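Local structure of flavohemoprotein (Vibrio cholerae O1 biovar El Tor, 4EH1) at residues Glu67-Val72 and Ala159-Gln164. The protein probably uses NAD(P)H and oxygen to convert nitric oxide to nitrate, this chain being its FAD- and NAD(P)H-binding reductase domain. Residues are numbered along the deposited sequence; the frame is centred on the assembly and turned at random. Where two conformers were deposited one is given.
Sequences EYRISV and AQETAQ. With FAD (flavin-adenine dinucleotide), chain C.
R69, on strand 68-73, and E161, on helix 159-169, meet head-on between strand and helix and join as an end-on, two-pronged salt bridge. NH1 of R69 donates to OE2 of E161 at 2.9 Å, and NH2 of R69 to OE1 of E161 at 2.7 Å, both almost straight. Each oxygen accepts through its syn lone pair, and guanidinium and carboxylate lie only 3° from coplanar, so two bonds fix the rotation of both flat groups. E161 gets there fully stretched, CG anti to its backbone N (chi1 179°); R69 is extended until a bend at chi3 (84°) turns its guanidinium. The tight part is the ion pair and the bonds around it: R69 NH2 also bonds to S60 O, while E161 OE1 is held by Q130 and H134 of helix 126-138, which probably steadies the carboxylate as an anion. Elsewhere the two segments stay apart, burying just 83 Å² together; on the looser side Q164 is exposed and its OE1 takes a bond from Q160 NE2 (2.9 Å), while A159 and Q160 rest on K94 and G96 of the second subunit. Two residues beyond R69, S71 O accepts a hydrogen bond from FAD N3 (2.9 Å). The bridge thus ties the flavin-binding antiparallel barrel to the nucleotide-binding alpha/beta domain, the two-domain architecture of the ferredoxin reductase-type flavoprotein family.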
ATOM      1  N   GLU A  67      14.680  10.759   3.131  1.00 33.66           N
ATOM      2  CA  GLU A  67      13.306  10.653   2.655  1.00 35.34           C
ATOM      3  C   GLU A  67      12.304  10.918   3.759  1.00 31.79           C
ATOM      4  O   GLU A  67      12.638  10.864   4.940  1.00 32.67           O
ATOM      5  CB  GLU A  67      13.056   9.271   2.086  1.00 40.19           C
ATOM      6  CG  GLU A  67      13.137   8.221   3.139  1.00 50.30           C
ATOM      7  CD  GLU A  67      13.217   6.825   2.578  1.00 59.43           C
ATOM      8  OE1 GLU A  67      13.683   6.673   1.429  1.00 62.35           O
ATOM      9  OE2 GLU A  67      12.814   5.882   3.299  1.00 61.84           O
ATOM     10  N   TYR A  68      11.069  11.211   3.360  1.00 27.07           N
ATOM     11  CA  TYR A  68      10.002  11.452   4.306  1.00 29.25           C
ATOM     12  C   TYR A  68       8.934  10.365   4.171  1.00 30.01           C
ATOM     13  O   TYR A  68       8.637   9.902   3.071  1.00 33.86           O
ATOM     14  CB  TYR A  68       9.353  12.810   4.023  1.00 32.29           C
ATOM     15  CG  TYR A  68      10.204  14.041   4.303  1.00 31.72           C
ATOM     16  CD1 TYR A  68      11.025  14.117   5.429  1.00 29.63           C
ATOM     17  CD2 TYR A  68      10.160  15.130   3.453  1.00 26.74           C
ATOM     18  CE1 TYR A  68      11.792  15.259   5.693  1.00 31.08           C
ATOM     19  CE2 TYR A  68      10.928  16.271   3.688  1.00 28.45           C
ATOM     20  CZ  TYR A  68      11.724  16.340   4.817  1.00 30.93           C
ATOM     21  OH  TYR A  68      12.473  17.465   5.042  1.00 31.74           O
ATOM     22  N   ARG A  69       8.355   9.951   5.284  1.00 27.75           N
ATOM     23  CA  ARG A  69       7.125   9.175   5.221  1.00 24.68           C
ATOM     24  C   ARG A  69       5.971   9.962   5.879  1.00 28.28           C
ATOM     25  O   ARG A  69       6.108  10.505   6.992  1.00 26.40           O
ATOM     26  CB  ARG A  69       7.282   7.803   5.880  1.00 23.46           C
ATOM     27  CG  ARG A  69       6.003   6.937   5.814  1.00 25.49           C
ATOM     28  CD  ARG A  69       6.224   5.561   6.421  1.00 24.85           C
ATOM     29  NE  ARG A  69       6.057   5.597   7.865  1.00 27.74           N
ATOM     30  CZ  ARG A  69       6.152   4.523   8.644  1.00 31.84           C
ATOM     31  NH1 ARG A  69       6.417   3.336   8.110  1.00 25.71           N
ATOM     32  NH2 ARG A  69       5.968   4.632   9.952  1.00 31.37           N
ATOM     33  N   ILE A  70       4.848  10.032   5.173  1.00 20.63           N
ATOM     34  CA  ILE A  70       3.610  10.538   5.769  1.00 24.29           C
ATOM     35  C   ILE A  70       2.540   9.456   5.668  1.00 24.96           C
ATOM     36  O   ILE A  70       2.659   8.527   4.862  1.00 24.95           O
ATOM     37  CB  ILE A  70       3.083  11.771   5.046  1.00 23.89           C
ATOM     38  CG1 ILE A  70       2.839  11.433   3.582  1.00 25.17           C
ATOM     39  CG2 ILE A  70       4.048  13.010   5.216  1.00 22.64           C
ATOM     40  CD1 ILE A  70       2.049  12.556   2.862  1.00 27.59           C
ATOM     41  N   SER A  71       1.489   9.590   6.468  1.00 25.06           N
ATOM     42  CA  SER A  71       0.433   8.579   6.532  1.00 23.00           C
ATOM     43  C   SER A  71      -0.916   9.281   6.556  1.00 32.47           C
ATOM     44  O   SER A  71      -1.228  10.055   7.481  1.00 22.02           O
ATOM     45  CB  SER A  71       0.586   7.712   7.782  1.00 22.57           C
ATOM     46  OG  SER A  71       1.923   7.215   7.890  1.00 27.69           O
ATOM     47  N   VAL A  72      -1.721   8.959   5.550  1.00 28.79           N
ATOM     48  CA  VAL A  72      -2.833   9.780   5.149  1.00 26.45           C
ATOM     49  C   VAL A  72      -4.163   9.026   5.276  1.00 26.58           C
ATOM     50  O   VAL A  72      -4.366   7.971   4.673  1.00 19.57           O
ATOM     51  CB  VAL A  72      -2.626  10.225   3.683  1.00 25.18           C
ATOM     52  CG1 VAL A  72      -3.870  10.911   3.171  1.00 22.61           C
ATOM     53  CG2 VAL A  72      -1.324  11.102   3.546  1.00 17.74           C
ATOM     54  N   ALA A 159      -0.266  -1.507  13.260  1.00 22.49           N
ATOM     55  CA  ALA A 159      -0.355  -2.551  14.287  1.00 25.55           C
ATOM     56  C   ALA A 159       0.966  -3.337  14.359  1.00 27.75           C
ATOM     57  O   ALA A 159       1.550  -3.491  15.425  1.00 22.81           O
ATOM     58  CB  ALA A 159      -1.506  -3.511  14.010  1.00 23.18           C
ATOM     59  N   GLN A 160       1.433  -3.803  13.208  1.00 24.41           N
ATOM     60  CA  GLN A 160       2.598  -4.685  13.157  1.00 27.95           C
ATOM     61  C   GLN A 160       3.904  -3.944  13.461  1.00 29.15           C
ATOM     62  O   GLN A 160       4.745  -4.417  14.213  1.00 25.69           O
ATOM     63  CB  GLN A 160       2.697  -5.370  11.787  1.00 25.75           C
ATOM     64  CG  GLN A 160       3.957  -6.217  11.615  1.00 33.71           C
ATOM     65  CD  GLN A 160       4.005  -7.384  12.608  1.00 45.35           C
ATOM     66  OE1 GLN A 160       2.998  -7.739  13.228  1.00 45.20           O
ATOM     67  NE2 GLN A 160       5.175  -7.986  12.751  1.00 55.74           N
ATOM     68  N   GLU A 161       4.046  -2.765  12.880  1.00 26.27           N
ATOM     69  CA  GLU A 161       5.274  -2.025  13.007  1.00 26.25           C
ATOM     70  C   GLU A 161       5.464  -1.618  14.465  1.00 23.60           C
ATOM     71  O   GLU A 161       6.556  -1.727  15.002  1.00 25.47           O
ATOM     72  CB  GLU A 161       5.250  -0.833  12.050  1.00 29.17           C
ATOM     73  CG  GLU A 161       6.483   0.083  12.068  1.00 33.90           C
ATOM     74  CD  GLU A 161       6.316   1.285  11.103  1.00 46.95           C
ATOM     75  OE1 GLU A 161       6.041   2.419  11.547  1.00 38.91           O
ATOM     76  OE2 GLU A 161       6.457   1.088   9.890  1.00 47.50           O
ATOM     77  N   THR A 162       4.383  -1.193  15.104  0.83 24.11           N
ATOM     78  CA  THR A 162       4.436  -0.788  16.497  0.83 23.59           C
ATOM     79  C   THR A 162       4.729  -1.981  17.417  0.83 25.95           C
ATOM     80  O   THR A 162       5.528  -1.870  18.341  0.83 27.38           O
ATOM     81  CB  THR A 162       3.131  -0.055  16.881  0.83 19.51           C
ATOM     82  OG1 THR A 162       3.076   1.166  16.146  0.83 24.91           O
ATOM     83  CG2 THR A 162       3.054   0.278  18.374  0.83 15.86           C
ATOM     84  N   ALA A 163       4.102  -3.118  17.145  1.00 24.08           N
ATOM     85  CA  ALA A 163       4.302  -4.318  17.947  1.00 29.18           C
ATOM     86  C   ALA A 163       5.781  -4.685  17.915  1.00 28.36           C
ATOM     87  O   ALA A 163       6.369  -5.020  18.939  1.00 27.74           O
ATOM     88  CB  ALA A 163       3.461  -5.493  17.414  1.00 22.99           C
ATOM     89  N   GLN A 164       6.380  -4.599  16.734  1.00 30.38           N
ATOM     90  CA  GLN A 164       7.788  -4.945  16.598  1.00 29.53           C
ATOM     91  C   GLN A 164       8.677  -4.018  17.417  1.00 24.76           C
ATOM     92  O   GLN A 164       9.547  -4.497  18.137  1.00 27.49           O
ATOM     93  CB  GLN A 164       8.224  -4.983  15.133  1.00 37.83           C
ATOM     94  CG  GLN A 164       7.546  -6.084  14.328  1.00 51.00           C
ATOM     95  CD  GLN A 164       8.272  -6.373  13.010  1.00 66.86           C
ATOM     96  OE1 GLN A 164       7.647  -6.680  11.979  1.00 62.31           O
ATOM     97  NE2 GLN A 164       9.605  -6.277  13.045  1.00 73.85           N
TER
HETATM   98  PA  FAD C 301     -11.361  18.331   2.852  1.00 29.10           P
HETATM   99  O1A FAD C 301     -10.619  19.466   3.312  1.00 24.76           O
HETATM  100  O2A FAD C 301     -11.848  18.234   1.518  1.00 20.05           O
HETATM  101  O5B FAD C 301     -12.606  18.212   3.758  1.00 27.54           O
HETATM  102  C5B FAD C 301     -12.556  18.596   5.108  1.00 35.66           C
HETATM  103  C4B FAD C 301     -13.815  18.254   5.885  1.00 42.52           C
HETATM  104  O4B FAD C 301     -14.885  19.112   5.538  1.00 40.60           O
HETATM  105  C3B FAD C 301     -14.244  16.857   5.554  1.00 49.74           C
HETATM  106  O3B FAD C 301     -14.805  16.287   6.708  1.00 56.93           O
HETATM  107  C2B FAD C 301     -15.316  17.047   4.535  1.00 42.70           C
HETATM  108  O2B FAD C 301     -16.210  15.986   4.672  1.00 47.02           O
HETATM  109  C1B FAD C 301     -15.900  18.383   4.891  1.00 41.42           C
HETATM  110  N9A FAD C 301     -16.292  19.075   3.668  1.00 42.10           N
HETATM  111  C8A FAD C 301     -15.572  19.217   2.577  1.00 49.58           C
HETATM  112  N7A FAD C 301     -16.242  19.885   1.638  1.00 50.53           N
HETATM  113  C5A FAD C 301     -17.423  20.170   2.138  1.00 44.76           C
HETATM  114  C6A FAD C 301     -18.611  20.856   1.654  1.00 45.76           C
HETATM  115  N6A FAD C 301     -18.661  21.384   0.423  1.00 43.63           N
HETATM  116  N1A FAD C 301     -19.632  20.918   2.488  1.00 40.74           N
HETATM  117  C2A FAD C 301     -19.584  20.405   3.696  1.00 40.12           C
HETATM  118  N3A FAD C 301     -18.546  19.771   4.198  1.00 42.16           N
HETATM  119  C4A FAD C 301     -17.454  19.620   3.474  1.00 40.78           C
HETATM  120  N1  FAD C 301      -4.166  14.056   8.158  1.00 22.54           N
HETATM  121  C2  FAD C 301      -3.634  12.851   7.968  1.00 32.03           C
HETATM  122  O2  FAD C 301      -4.245  12.053   7.304  1.00 24.52           O
HETATM  123  N3  FAD C 301      -2.461  12.482   8.453  1.00 23.99           N
HETATM  124  C4  FAD C 301      -1.720  13.279   9.161  1.00 25.79           C
HETATM  125  O4  FAD C 301      -0.660  12.881   9.567  1.00 22.99           O
HETATM  126  C4X FAD C 301      -2.239  14.624   9.432  1.00 24.51           C
HETATM  127  N5  FAD C 301      -1.568  15.491  10.152  1.00 31.42           N
HETATM  128  C5X FAD C 301      -2.057  16.692  10.395  1.00 27.16           C
HETATM  129  C6  FAD C 301      -1.320  17.548  11.149  1.00 32.02           C
HETATM  130  C7  FAD C 301      -1.793  18.794  11.424  1.00 31.02           C
HETATM  131  C7M FAD C 301      -0.996  19.730  12.250  1.00 23.45           C
HETATM  132  C8  FAD C 301      -3.081  19.219  10.896  1.00 28.12           C
HETATM  133  C8M FAD C 301      -3.554  20.587  11.207  1.00 30.66           C
HETATM  134  C9  FAD C 301      -3.826  18.365  10.132  1.00 30.00           C
HETATM  135  C9A FAD C 301      -3.358  17.106   9.868  1.00 22.76           C
HETATM  136  N10 FAD C 301      -4.094  16.219   9.100  1.00 28.18           N
HETATM  137  C10 FAD C 301      -3.546  14.966   8.876  1.00 23.07           C
HETATM  138  C1' FAD C 301      -5.374  16.617   8.528  1.00 25.42           C
HETATM  139  C2' FAD C 301      -5.199  16.918   7.040  1.00 28.74           C
HETATM  140  O2' FAD C 301      -4.347  18.014   6.787  1.00 25.96           O
HETATM  141  C3' FAD C 301      -6.457  17.261   6.271  1.00 26.37           C
HETATM  142  O3' FAD C 301      -7.191  18.270   6.909  1.00 22.91           O
HETATM  143  C4' FAD C 301      -7.329  16.072   5.910  1.00 28.67           C
HETATM  144  O4' FAD C 301      -6.544  15.144   5.200  1.00 26.45           O
HETATM  145  C5' FAD C 301      -8.576  16.434   5.111  1.00 27.57           C
HETATM  146  O5' FAD C 301      -8.318  17.024   3.872  1.00 25.75           O
HETATM  147  P   FAD C 301      -9.126  16.728   2.598  1.00 28.08           P
HETATM  148  O1P FAD C 301      -8.691  17.674   1.624  1.00 27.35           O
HETATM  149  O2P FAD C 301      -9.007  15.351   2.310  1.00 28.15           O
HETATM  150  O3P FAD C 301     -10.569  17.016   3.071  1.00 22.61           O